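PDB 5B64: protein Kif13b from Mus musculus, which is a kinesin-3 family motor protein that probably carries cargo along microtubules, represented here by a helical and beta-stranded region bound to another protein. Local coordinates for residues Ser10-Leu14 with Ser60-Pro65; Trp79-Lys83 with Pro117-Glu121; Val25-Ser29 with Glu40-Thr44; Tyr30-Leu35 with Arg92-Trp98. All blocks are in the same frame, centred on the assembly; numbering follows the deposited sequence.

How the contacts relate
Helix 9-34, the longest helix, carries one side of three contacts: contact 1 near its start, contact 3 further along and contact 4 at its end. The centres of contacts 1 and 4 are about 31 Å apart, on opposite sides of the chain's centre. Contacts 1, 2 and 3 all reach the antiparallel sheet of strands 40-46, 64-71 and 75-80, while contacts 2 and 4 share helix 81-100. Along the chain, contact 3 is nested in the loop closed by contact 1, contact 2 opens afterwards, and contact 4 crosses contacts 1, 2 and 3. The crossing ties early and late parts together, with contacts 2 and 3 about 11 Å apart, centre to centre.

Contact 1. Residues Ser10-Leu14 with Ser60-Pro65; sequences SLMRL and SLLSEP
Ser10 OG receives a weak hydrogen bond from Leu61 N, long at 3.4 Å but nearly straight, with an N-H...O angle of 164°. Here the first turns of helix 9-34 rest against the loop that leads into strand 64-71, the middle strand of the antiparallel sheet. The hydroxyl lies between the backbone N and the carbonyl carbon of its own residue (chi1 64°), a rotation that turns it to the Leu61 amide. Ser60 OG stands 3.5 Å from Ser10 OG, close, but not a hydrogen bond.

The rest of the contact is made by leucine methyl groups. Leu61 reaches toward the helix with both of its own: CD1 lies 3.5 Å from Leu11 CG, and CD2 lies 3.9 Å from Leu14 CD2, the Leu14 and Leu61 side chains meeting at about a right angle. Leu14 then bridges from the loop to the strand. With its CG opposite the backbone N (chi1 179°), its CD2 faces Leu61 while its CD1 turns to the backbone of Ser63 and Glu64. An alanine in place of Leu14 is likely to open a gap between Leu61 and Pro65, since both branches that fill it would be missing. Pro65 also touches Gln17, Ile18 and Ala21 further along the helix. At the strand entrance, Leu14 CD1 sits 3.4 Å from Ser63 O and 3.9 Å from Pro65 CD.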
loop_
_atom_site.group_PDB
_atom_site.type_symbol
_atom_site.label_atom_id
_atom_site.label_comp_id
_atom_site.label_asym_id
_atom_site.label_seq_id
_atom_site.Cartn_x
_atom_site.Cartn_y
_atom_site.Cartn_z
ATOM N N SER B 10 3.864 -26.066 34.342
ATOM C CA SER B 10 3.024 -25.258 33.464
ATOM C C SER B 10 3.332 -23.762 33.643
ATOM O O SER B 10 3.211 -22.987 32.698
ATOM C CB SER B 10 1.541 -25.542 33.700
ATOM O OG SER B 10 1.169 -25.166 35.013
ATOM N N LEU B 11 3.730 -23.373 34.853
ATOM C CA LEU B 11 4.220 -22.024 35.125
ATOM C C LEU B 11 5.494 -21.724 34.331
ATOM O O LEU B 11 5.570 -20.741 33.592
ATOM C CB LEU B 11 4.496 -21.840 36.624
ATOM C CG LEU B 11 3.352 -21.253 37.450
ATOM C CD1 LEU B 11 3.647 -21.249 38.932
ATOM C CD2 LEU B 11 3.066 -19.851 36.977
ATOM N N MET B 12 6.497 -22.575 34.496
ATOM C CA MET B 12 7.755 -22.400 33.794
ATOM C C MET B 12 7.552 -22.445 32.280
ATOM O O MET B 12 8.214 -21.717 31.540
ATOM C CB MET B 12 8.772 -23.455 34.249
ATOM N N ARG B 13 6.637 -23.288 31.807
ATOM C CA ARG B 13 6.366 -23.341 30.368
ATOM C C ARG B 13 5.688 -22.053 29.906
ATOM O O ARG B 13 6.101 -21.453 28.921
ATOM C CB ARG B 13 5.540 -24.578 29.975
ATOM N N LEU B 14 4.663 -21.622 30.632
ATOM C CA LEU B 14 3.999 -20.366 30.329
ATOM C C LEU B 14 4.994 -19.205 30.355
ATOM O O LEU B 14 4.998 -18.363 29.462
ATOM C CB LEU B 14 2.867 -20.102 31.321
ATOM C CG LEU B 14 2.136 -18.783 31.083
ATOM C CD1 LEU B 14 1.598 -18.727 29.666
ATOM C CD2 LEU B 14 1.019 -18.589 32.093
ATOM N N SER B 60 -3.076 -26.446 37.575
ATOM C CA SER B 60 -2.372 -26.145 36.337
ATOM C C SER B 60 -2.952 -24.894 35.666
ATOM O O SER B 60 -4.169 -24.707 35.646
ATOM C CB SER B 60 -2.537 -27.346 35.395
ATOM O OG SER B 60 -1.506 -27.425 34.436
ATOM N N LEU B 61 -2.089 -24.048 35.106
ATOM C CA LEU B 61 -2.537 -22.871 34.350
ATOM C C LEU B 61 -2.990 -23.262 32.962
ATOM O O LEU B 61 -2.298 -24.003 32.273
ATOM C CB LEU B 61 -1.423 -21.823 34.230
ATOM C CG LEU B 61 -0.921 -21.244 35.553
ATOM C CD1 LEU B 61 0.268 -22.028 36.028
ATOM C CD2 LEU B 61 -0.576 -19.792 35.418
ATOM N N LEU B 62 -4.144 -22.748 32.550
ATOM C CA LEU B 62 -4.708 -23.046 31.229
ATOM C C LEU B 62 -4.169 -22.101 30.141
ATOM O O LEU B 62 -4.313 -22.355 28.932
ATOM C CB LEU B 62 -6.231 -22.933 31.280
ATOM C CG LEU B 62 -7.084 -24.082 31.826
ATOM C CD1 LEU B 62 -6.307 -25.013 32.769
ATOM C CD2 LEU B 62 -8.320 -23.510 32.508
ATOM N N SER B 63 -3.543 -21.016 30.577
ATOM C CA SER B 63 -3.150 -19.964 29.655
ATOM C C SER B 63 -1.908 -20.224 28.836
ATOM O O SER B 63 -0.968 -20.911 29.246
ATOM C CB SER B 63 -2.979 -18.640 30.388
ATOM O OG SER B 63 -4.239 -18.039 30.563
ATOM N N GLU B 64 -1.927 -19.634 27.659
ATOM C CA GLU B 64 -0.738 -19.497 26.862
ATOM C C GLU B 64 -0.849 -18.139 26.185
ATOM O O GLU B 64 -1.933 -17.550 26.149
ATOM C CB GLU B 64 -0.664 -20.620 25.851
ATOM C CG GLU B 64 -1.774 -20.600 24.859
ATOM C CD GLU B 64 -1.791 -21.873 24.049
ATOM O OE1 GLU B 64 -2.083 -21.813 22.829
ATOM O OE2 GLU B 64 -1.500 -22.939 24.645
ATOM N N PRO B 65 0.273 -17.613 25.681
ATOM C CA PRO B 65 0.201 -16.268 25.104
ATOM C C PRO B 65 -0.560 -16.181 23.780
ATOM O O PRO B 65 -0.526 -17.086 22.934
ATOM C CB PRO B 65 1.673 -15.888 24.902
ATOM C CG PRO B 65 2.439 -16.812 25.784
ATOM C CD PRO B 65 1.661 -18.073 25.860
#

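Contact 2. Residues Trp79-Lys83 with Pro117-Glu121; sequences WSLEK and PFYDE
Lys83 and Asp120 carry the ionic part of this contact, which joins the start of helix 81-100 to the loop after helix 106-114. Their side chains come from opposite directions, and Lys83 NZ meets Asp120 OD2 at 2.8 Å, almost straight beyond the carboxylate's CG-OD2 bond. The lysine is extended throughout, its first torsion included (chi1 167°), which gives it the span needed. Arg87 forms a second salt bridge to the same oxygen, so OD2 holds two cationic groups. The backbone of Lys83 is held too: Ser80 is the N-cap of the helix, its OG accepting from Lys83 N at 2.9 Å.

The aromatic part centres on Trp79, on strand 75-80. Lys83 CE lies over one face of the indole, 3.4 Å above its plane and offset toward the rim, while Arg87 makes a cation-pi contact with the ring. Trp79 NE1 is spoken for by Gln77 OE1.

Backbone carbonyls of the loop meet the six-membered ring: Pro117 O approaches CH2 of Trp79 at the edge, 3.5 Å away, and Phe118 O lies obliquely 3.3 Å from CZ2.

A methionine in place of Lys83 would probably leave Asp120 with Arg87 as its remaining cationic partner here and weaken the tie to the loop. Both cations thus reach one carboxylate and fasten the loop to the helix, Arg87 adding its cation-pi contact and Lys83 a methylene over the indole.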
loop_
_atom_site.group_PDB
_atom_site.type_symbol
_atom_site.label_atom_id
_atom_site.label_comp_id
_atom_site.label_asym_id
_atom_site.label_seq_id
_atom_site.Cartn_x
_atom_site.Cartn_y
_atom_site.Cartn_z
ATOM N N TRP B 79 -4.377 -12.768 17.327
ATOM C CA TRP B 79 -3.688 -13.899 16.705
ATOM C C TRP B 79 -3.105 -14.839 17.757
ATOM O O TRP B 79 -2.696 -14.421 18.843
ATOM C CB TRP B 79 -2.497 -13.442 15.891
ATOM C CG TRP B 79 -2.762 -12.561 14.758
ATOM C CD1 TRP B 79 -3.962 -12.080 14.345
ATOM C CD2 TRP B 79 -1.779 -12.027 13.873
ATOM N NE1 TRP B 79 -3.790 -11.283 13.241
ATOM C CE2 TRP B 79 -2.459 -11.225 12.937
ATOM C CE3 TRP B 79 -0.385 -12.146 13.784
ATOM C CZ2 TRP B 79 -1.791 -10.550 11.911
ATOM C CZ3 TRP B 79 0.274 -11.478 12.764
ATOM C CH2 TRP B 79 -0.430 -10.695 11.837
ATOM N N SER B 80 -3.011 -16.108 17.407
ATOM C CA SER B 80 -2.287 -17.049 18.237
ATOM C C SER B 80 -0.798 -16.761 18.097
ATOM O O SER B 80 -0.356 -16.173 17.101
ATOM C CB SER B 80 -2.563 -18.478 17.779
ATOM O OG SER B 80 -1.884 -18.758 16.557
ATOM N N LEU B 81 -0.027 -17.175 19.099
ATOM C CA LEU B 81 1.420 -17.060 19.045
ATOM C C LEU B 81 1.963 -17.762 17.793
ATOM O O LEU B 81 2.791 -17.203 17.067
ATOM C CB LEU B 81 2.059 -17.628 20.317
ATOM C CG LEU B 81 3.582 -17.478 20.354
ATOM C CD1 LEU B 81 3.989 -15.983 20.241
ATOM C CD2 LEU B 81 4.211 -18.137 21.569
ATOM N N GLU B 82 1.477 -18.977 17.544
ATOM C CA GLU B 82 1.884 -19.765 16.378
ATOM C C GLU B 82 1.647 -18.965 15.109
ATOM O O GLU B 82 2.461 -18.981 14.196
ATOM C CB GLU B 82 1.106 -21.084 16.308
ATOM C CG GLU B 82 1.387 -21.913 15.059
ATOM C CD GLU B 82 0.522 -23.181 14.950
ATOM O OE1 GLU B 82 0.979 -24.162 14.313
ATOM O OE2 GLU B 82 -0.614 -23.195 15.482
ATOM N N LYS B 83 0.529 -18.252 15.062
ATOM C CA LYS B 83 0.209 -17.473 13.886
ATOM C C LYS B 83 1.175 -16.291 13.687
ATOM O O LYS B 83 1.611 -16.032 12.555
ATOM C CB LYS B 83 -1.256 -17.022 13.890
ATOM C CG LYS B 83 -1.526 -15.959 12.839
ATOM C CD LYS B 83 -2.988 -15.729 12.599
ATOM C CE LYS B 83 -3.185 -14.526 11.701
ATOM N NZ LYS B 83 -4.589 -14.440 11.255
ATOM N N PRO B 117 0.987 -8.513 5.371
ATOM C CA PRO B 117 0.910 -9.703 6.227
ATOM C C PRO B 117 0.749 -9.308 7.703
ATOM O O PRO B 117 0.776 -10.177 8.590
ATOM C CB PRO B 117 2.269 -10.379 5.993
ATOM C CG PRO B 117 3.202 -9.222 5.670
ATOM C CD PRO B 117 2.369 -8.199 4.944
ATOM N N PHE B 118 0.586 -8.010 7.959
ATOM C CA PHE B 118 0.629 -7.490 9.326
ATOM C C PHE B 118 -0.755 -7.444 9.991
ATOM O O PHE B 118 -0.877 -7.477 11.224
ATOM C CB PHE B 118 1.286 -6.100 9.370
ATOM C CG PHE B 118 2.668 -6.048 8.764
ATOM C CD1 PHE B 118 2.855 -5.582 7.457
ATOM C CD2 PHE B 118 3.791 -6.459 9.497
ATOM C CE1 PHE B 118 4.132 -5.536 6.892
ATOM C CE2 PHE B 118 5.075 -6.413 8.929
ATOM C CZ PHE B 118 5.243 -5.949 7.635
ATOM N N TYR B 119 -1.797 -7.377 9.178
ATOM C CA TYR B 119 -3.144 -7.256 9.716
ATOM C C TYR B 119 -4.144 -7.898 8.746
ATOM O O TYR B 119 -3.930 -7.908 7.539
ATOM C CB TYR B 119 -3.451 -5.770 9.987
ATOM C CG TYR B 119 -4.835 -5.488 10.501
ATOM C CD1 TYR B 119 -5.138 -5.611 11.863
ATOM C CD2 TYR B 119 -5.851 -5.102 9.632
ATOM C CE1 TYR B 119 -6.421 -5.355 12.334
ATOM C CE2 TYR B 119 -7.138 -4.854 10.098
ATOM C CZ TYR B 119 -7.412 -4.973 11.443
ATOM O OH TYR B 119 -8.683 -4.711 11.888
ATOM N N ASP B 120 -5.220 -8.465 9.270
ATOM C CA ASP B 120 -6.161 -9.172 8.418
ATOM C C ASP B 120 -7.494 -8.443 8.266
ATOM O O ASP B 120 -8.240 -8.285 9.233
ATOM C CB ASP B 120 -6.337 -10.611 8.904
ATOM C CG ASP B 120 -5.080 -11.453 8.675
ATOM O OD1 ASP B 120 -4.209 -11.014 7.879
ATOM O OD2 ASP B 120 -4.956 -12.545 9.275
ATOM N N GLU B 121 -7.769 -7.993 7.041
ATOM C CA GLU B 121 -8.978 -7.222 6.731
ATOM C C GLU B 121 -10.256 -7.927 7.182
ATOM O O GLU B 121 -11.163 -7.274 7.700
ATOM C CB GLU B 121 -9.049 -6.867 5.237
#

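Contact 3. Residues Val25-Ser29 with Glu40-Thr44; sequences VREAS and EYKVT
Ala28 CB lies over one face of the Tyr41 ring in a CH-pi contact, 3.9 Å from the ring centroid and 22° off the normal, displaced toward the rim. Ser29 approaches the same ring differently: its OG is in the ring plane, at the edge, 3.3 Å from Tyr41 CD2. Tyr41 is thus bordered by consecutive helix residues on a face and an edge; with its CG opposite the carbonyl carbon (chi1 -61°), the ring is directed to the helix. Val25 fits at the root of the tyrosine, with CG2 3.4 Å from Tyr41 CB and 3.9 Å from Val43 CG2.

The Ser29 hydroxyl is turned back to its own helix. Val25 O accepts from Ser29 OG and from Ser29 N, each at 3.1 Å and from opposite faces of the carbonyl plane. The Tyr41 hydroxyl finds its partner in Phe118 O.

Segments 25-29 and 40-44 run antiparallel, at 175°, their axes 7.8 Å apart at closest. Helix 9-34 thereby packs along strand 40-46, an outermost strand of the sheet in this chain. Helix 81-100 packs against the same residues: Leu84 touches Val25 and Ala28, and Met91 touches Ala28 and Tyr41. From the middle strand, Ile67 meets Val25 and Val69 meets Tyr41.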
loop_
_atom_site.group_PDB
_atom_site.type_symbol
_atom_site.label_atom_id
_atom_site.label_comp_id
_atom_site.label_asym_id
_atom_site.label_seq_id
_atom_site.Cartn_x
_atom_site.Cartn_y
_atom_site.Cartn_z
ATOM N N VAL B 25 6.779 -10.026 19.196
ATOM C CA VAL B 25 5.844 -8.934 19.053
ATOM C C VAL B 25 6.637 -7.664 18.783
ATOM O O VAL B 25 6.224 -6.784 18.034
ATOM C CB VAL B 25 4.978 -8.861 20.344
ATOM C CG1 VAL B 25 5.002 -7.487 21.007
ATOM C CG2 VAL B 25 3.564 -9.384 20.071
ATOM N N ARG B 26 7.817 -7.604 19.368
ATOM C CA ARG B 26 8.713 -6.489 19.154
ATOM C C ARG B 26 9.316 -6.472 17.747
ATOM O O ARG B 26 9.524 -5.405 17.166
ATOM C CB ARG B 26 9.825 -6.552 20.188
ATOM C CG ARG B 26 9.459 -5.881 21.473
ATOM C CD ARG B 26 10.494 -4.815 21.795
ATOM N NE ARG B 26 11.298 -5.219 22.941
ATOM C CZ ARG B 26 12.262 -4.482 23.476
ATOM N NH1 ARG B 26 12.563 -3.288 22.969
ATOM N NH2 ARG B 26 12.926 -4.951 24.521
ATOM N N GLU B 27 9.617 -7.650 17.209
ATOM C CA GLU B 27 10.187 -7.726 15.867
ATOM C C GLU B 27 9.098 -7.403 14.857
ATOM O O GLU B 27 9.334 -6.653 13.907
ATOM C CB GLU B 27 10.851 -9.080 15.575
ATOM C CG GLU B 27 11.437 -9.186 14.157
ATOM C CD GLU B 27 12.579 -10.213 14.015
ATOM O OE1 GLU B 27 12.428 -11.197 13.258
ATOM O OE2 GLU B 27 13.649 -10.022 14.638
ATOM N N ALA B 28 7.899 -7.938 15.076
ATOM C CA ALA B 28 6.796 -7.668 14.155
ATOM C C ALA B 28 6.546 -6.156 14.081
ATOM O O ALA B 28 6.449 -5.585 12.992
ATOM C CB ALA B 28 5.537 -8.407 14.573
ATOM N N SER B 29 6.488 -5.515 15.242
ATOM C CA SER B 29 6.207 -4.092 15.312
ATOM C C SER B 29 7.180 -3.255 14.500
ATOM O O SER B 29 6.792 -2.257 13.881
ATOM C CB SER B 29 6.215 -3.618 16.760
ATOM O OG SER B 29 5.018 -4.020 17.406
ATOM N N GLU B 40 0.115 -2.248 16.102
ATOM C CA GLU B 40 0.515 -2.516 17.481
ATOM C C GLU B 40 0.373 -4.012 17.795
ATOM O O GLU B 40 -0.652 -4.626 17.493
ATOM C CB GLU B 40 -0.314 -1.652 18.449
ATOM C CG GLU B 40 -0.199 -2.038 19.913
ATOM C CD GLU B 40 -1.319 -1.442 20.779
ATOM O OE1 GLU B 40 -2.291 -2.164 21.110
ATOM O OE2 GLU B 40 -1.227 -0.250 21.135
ATOM N N TYR B 41 1.422 -4.601 18.361
ATOM C CA TYR B 41 1.352 -5.982 18.815
ATOM C C TYR B 41 1.507 -6.007 20.324
ATOM O O TYR B 41 2.526 -5.585 20.855
ATOM C CB TYR B 41 2.402 -6.861 18.128
ATOM C CG TYR B 41 2.221 -6.916 16.629
ATOM C CD1 TYR B 41 1.295 -7.791 16.043
ATOM C CD2 TYR B 41 2.951 -6.062 15.793
ATOM C CE1 TYR B 41 1.119 -7.819 14.663
ATOM C CE2 TYR B 41 2.783 -6.086 14.426
ATOM C CZ TYR B 41 1.866 -6.957 13.863
ATOM O OH TYR B 41 1.710 -6.945 12.494
ATOM N N LYS B 42 0.462 -6.466 21.002
ATOM C CA LYS B 42 0.459 -6.571 22.445
ATOM C C LYS B 42 0.284 -8.034 22.852
ATOM O O LYS B 42 -0.468 -8.777 22.227
ATOM C CB LYS B 42 -0.689 -5.753 23.027
ATOM C CG LYS B 42 -0.387 -4.301 23.359
ATOM C CD LYS B 42 -1.606 -3.697 24.056
ATOM C CE LYS B 42 -1.524 -2.178 24.176
ATOM N NZ LYS B 42 -2.830 -1.592 24.616
ATOM N N VAL B 43 0.971 -8.441 23.912
ATOM C CA VAL B 43 0.845 -9.799 24.411
ATOM C C VAL B 43 -0.266 -9.914 25.475
ATOM O O VAL B 43 -0.289 -9.154 26.456
ATOM C CB VAL B 43 2.199 -10.321 24.956
ATOM C CG1 VAL B 43 2.054 -11.729 25.545
ATOM C CG2 VAL B 43 3.265 -10.292 23.867
ATOM N N THR B 44 -1.196 -10.843 25.242
ATOM C CA THR B 44 -2.222 -11.207 26.215
ATOM C C THR B 44 -2.272 -12.712 26.429
ATOM O O THR B 44 -1.460 -13.478 25.915
ATOM C CB THR B 44 -3.638 -10.844 25.744
ATOM O OG1 THR B 44 -3.623 -10.482 24.351
ATOM C CG2 THR B 44 -4.260 -9.743 26.621
#

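Contact 4. Residues Tyr30-Leu35 with Arg92-Trp98; sequences YIAEEL and RDLYQEW
Leu35 and Trp98 make an aliphatic-aromatic contact between the end of helix 9-34 and helix 81-100: Leu35 CD2 lies over one face of the indole, 3.4 Å above its plane and offset toward the rim. The other branch of the leucine goes to a different partner, CD1 lying 3.5 Å from Leu94 CD2. Further back, Ile31 CG2 reaches Tyr95 CB at 4.0 Å, where the two backbones come nearest each other.

Contacts with ring edges and faces involve the hydrocarbon part of Glu34. Its CG is 3.6 Å from Tyr95 CE1, near the plane of that ring, and the same CG lies over one face of Tyr30 within its own helix. The tyrosine and tryptophan of helix 81-100, three residues apart, share a first torsion near 180° (chi1 -177° for Tyr95), which sends their rings across to the neighbouring helix.

Polar groups contribute little directly. The hydroxyls Tyr30 OH and Tyr95 OH are 3.8 Å apart, too far to count as bonded. Arg92, within the segment, turns to a partner outside it: its NE forms a salt bridge with Glu27 OE1.

The axes of 30-34 and 92-98 approach to 10.3 Å at a crossing angle of 38°. Trp98 also meets Phe112 edge-to-face. The chemistry implies an interface held mainly by apolar and aromatic packing, without a hydrogen bond between the segments.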
loop_
_atom_site.group_PDB
_atom_site.type_symbol
_atom_site.label_atom_id
_atom_site.label_comp_id
_atom_site.label_asym_id
_atom_site.label_seq_id
_atom_site.Cartn_x
_atom_site.Cartn_y
_atom_site.Cartn_z
ATOM N N TYR B 30 8.443 -3.664 14.501
ATOM C CA TYR B 30 9.490 -2.876 13.880
ATOM C C TYR B 30 9.384 -2.940 12.345
ATOM O O TYR B 30 9.478 -1.908 11.646
ATOM C CB TYR B 30 10.861 -3.370 14.354
ATOM C CG TYR B 30 11.987 -2.779 13.558
ATOM C CD1 TYR B 30 12.642 -3.524 12.579
ATOM C CD2 TYR B 30 12.374 -1.456 13.754
ATOM C CE1 TYR B 30 13.678 -2.953 11.819
ATOM C CE2 TYR B 30 13.395 -0.897 13.009
ATOM C CZ TYR B 30 14.037 -1.647 12.049
ATOM O OH TYR B 30 15.042 -1.073 11.321
ATOM N N ILE B 31 9.209 -4.158 11.831
ATOM C CA ILE B 31 9.095 -4.378 10.402
ATOM C C ILE B 31 7.859 -3.673 9.884
ATOM O O ILE B 31 7.871 -3.053 8.811
ATOM C CB ILE B 31 8.971 -5.866 10.095
ATOM C CG1 ILE B 31 10.255 -6.583 10.509
ATOM C CG2 ILE B 31 8.669 -6.076 8.631
ATOM C CD1 ILE B 31 10.171 -8.046 10.401
ATOM N N ALA B 32 6.791 -3.761 10.666
ATOM C CA ALA B 32 5.561 -3.088 10.318
ATOM C C ALA B 32 5.814 -1.582 10.217
ATOM O O ALA B 32 5.333 -0.913 9.304
ATOM C CB ALA B 32 4.495 -3.398 11.328
ATOM N N GLU B 33 6.604 -1.048 11.133
ATOM C CA GLU B 33 6.894 0.382 11.100
ATOM C C GLU B 33 7.716 0.739 9.861
ATOM O O GLU B 33 7.473 1.768 9.221
ATOM C CB GLU B 33 7.620 0.822 12.387
ATOM C CG GLU B 33 7.733 2.327 12.555
ATOM C CD GLU B 33 6.393 3.006 12.845
ATOM O OE1 GLU B 33 5.481 2.356 13.418
ATOM O OE2 GLU B 33 6.255 4.203 12.506
ATOM N N GLU B 34 8.690 -0.112 9.535
ATOM C CA GLU B 34 9.581 0.139 8.405
ATOM C C GLU B 34 8.801 0.174 7.094
ATOM O O GLU B 34 9.086 0.978 6.191
ATOM C CB GLU B 34 10.674 -0.933 8.325
ATOM C CG GLU B 34 11.780 -0.803 9.368
ATOM C CD GLU B 34 12.486 0.545 9.306
ATOM O OE1 GLU B 34 13.395 0.723 8.459
ATOM O OE2 GLU B 34 12.126 1.430 10.109
ATOM N N LEU B 35 7.805 -0.703 7.003
ATOM C CA LEU B 35 7.083 -0.878 5.758
ATOM C C LEU B 35 5.941 0.110 5.651
ATOM O O LEU B 35 5.192 0.112 4.668
ATOM C CB LEU B 35 6.612 -2.318 5.610
ATOM C CG LEU B 35 7.751 -3.320 5.409
ATOM C CD1 LEU B 35 7.302 -4.384 4.491
ATOM C CD2 LEU B 35 8.979 -2.673 4.824
ATOM N N ARG B 92 9.536 -10.870 7.570
ATOM C CA ARG B 92 10.972 -10.935 7.276
ATOM C C ARG B 92 11.284 -11.000 5.780
ATOM O O ARG B 92 12.128 -10.250 5.299
ATOM C CB ARG B 92 11.616 -12.121 7.989
ATOM C CG ARG B 92 11.561 -12.009 9.498
ATOM C CD ARG B 92 12.139 -13.241 10.168
ATOM N NE ARG B 92 11.930 -13.207 11.611
ATOM C CZ ARG B 92 11.402 -14.194 12.323
ATOM N NH1 ARG B 92 11.035 -15.329 11.738
ATOM N NH2 ARG B 92 11.257 -14.047 13.633
ATOM N N ASP B 93 10.599 -11.890 5.063
ATOM C CA ASP B 93 10.691 -11.979 3.599
ATOM C C ASP B 93 10.395 -10.667 2.920
ATOM O O ASP B 93 11.188 -10.213 2.091
ATOM C CB ASP B 93 9.720 -13.012 3.040
ATOM C CG ASP B 93 10.180 -14.437 3.280
ATOM O OD1 ASP B 93 11.323 -14.620 3.762
ATOM O OD2 ASP B 93 9.396 -15.375 2.982
ATOM N N LEU B 94 9.252 -10.066 3.267
ATOM C CA LEU B 94 8.805 -8.827 2.624
ATOM C C LEU B 94 9.800 -7.701 2.909
ATOM O O LEU B 94 10.143 -6.901 2.033
ATOM C CB LEU B 94 7.422 -8.428 3.121
ATOM C CG LEU B 94 6.722 -7.321 2.328
ATOM C CD1 LEU B 94 6.497 -7.739 0.873
ATOM C CD2 LEU B 94 5.390 -6.909 2.986
ATOM N N TYR B 95 10.280 -7.682 4.143
ATOM C CA TYR B 95 11.268 -6.712 4.564
ATOM C C TYR B 95 12.570 -6.812 3.762
ATOM O O TYR B 95 13.091 -5.807 3.275
ATOM C CB TYR B 95 11.558 -6.900 6.050
ATOM C CG TYR B 95 12.512 -5.885 6.587
ATOM C CD1 TYR B 95 12.078 -4.605 6.922
ATOM C CD2 TYR B 95 13.859 -6.194 6.759
ATOM C CE1 TYR B 95 12.965 -3.658 7.436
ATOM C CE2 TYR B 95 14.755 -5.249 7.255
ATOM C CZ TYR B 95 14.299 -3.984 7.593
ATOM O OH TYR B 95 15.186 -3.049 8.090
ATOM N N GLN B 96 13.100 -8.023 3.638
ATOM C CA GLN B 96 14.355 -8.217 2.928
ATOM C C GLN B 96 14.139 -7.921 1.451
ATOM O O GLN B 96 15.017 -7.400 0.779
ATOM C CB GLN B 96 14.877 -9.635 3.125
ATOM C CG GLN B 96 16.178 -9.894 2.416
ATOM C CD GLN B 96 16.662 -11.328 2.599
ATOM O OE1 GLN B 96 15.877 -12.281 2.520
ATOM N NE2 GLN B 96 17.957 -11.486 2.850
ATOM N N GLU B 97 12.950 -8.242 0.955
ATOM C CA GLU B 97 12.604 -7.912 -0.415
ATOM C C GLU B 97 12.592 -6.391 -0.613
ATOM O O GLU B 97 13.070 -5.881 -1.624
ATOM C CB GLU B 97 11.252 -8.520 -0.804
ATOM C CG GLU B 97 11.100 -8.668 -2.299
ATOM C CD GLU B 97 9.680 -8.997 -2.750
ATOM O OE1 GLU B 97 9.422 -8.962 -3.987
ATOM O OE2 GLU B 97 8.833 -9.284 -1.879
ATOM N N TRP B 98 12.040 -5.679 0.363
ATOM C CA TRP B 98 11.966 -4.231 0.328
ATOM C C TRP B 98 13.355 -3.599 0.342
ATOM O O TRP B 98 13.662 -2.753 -0.507
ATOM C CB TRP B 98 11.140 -3.737 1.519
ATOM C CG TRP B 98 10.989 -2.251 1.584
ATOM C CD1 TRP B 98 10.368 -1.448 0.674
ATOM C CD2 TRP B 98 11.447 -1.392 2.631
ATOM N NE1 TRP B 98 10.417 -0.139 1.088
ATOM C CE2 TRP B 98 11.079 -0.079 2.285
ATOM C CE3 TRP B 98 12.142 -1.603 3.826
ATOM C CZ2 TRP B 98 11.374 1.017 3.096
ATOM C CZ3 TRP B 98 12.439 -0.511 4.633
ATOM C CH2 TRP B 98 12.053 0.779 4.265
#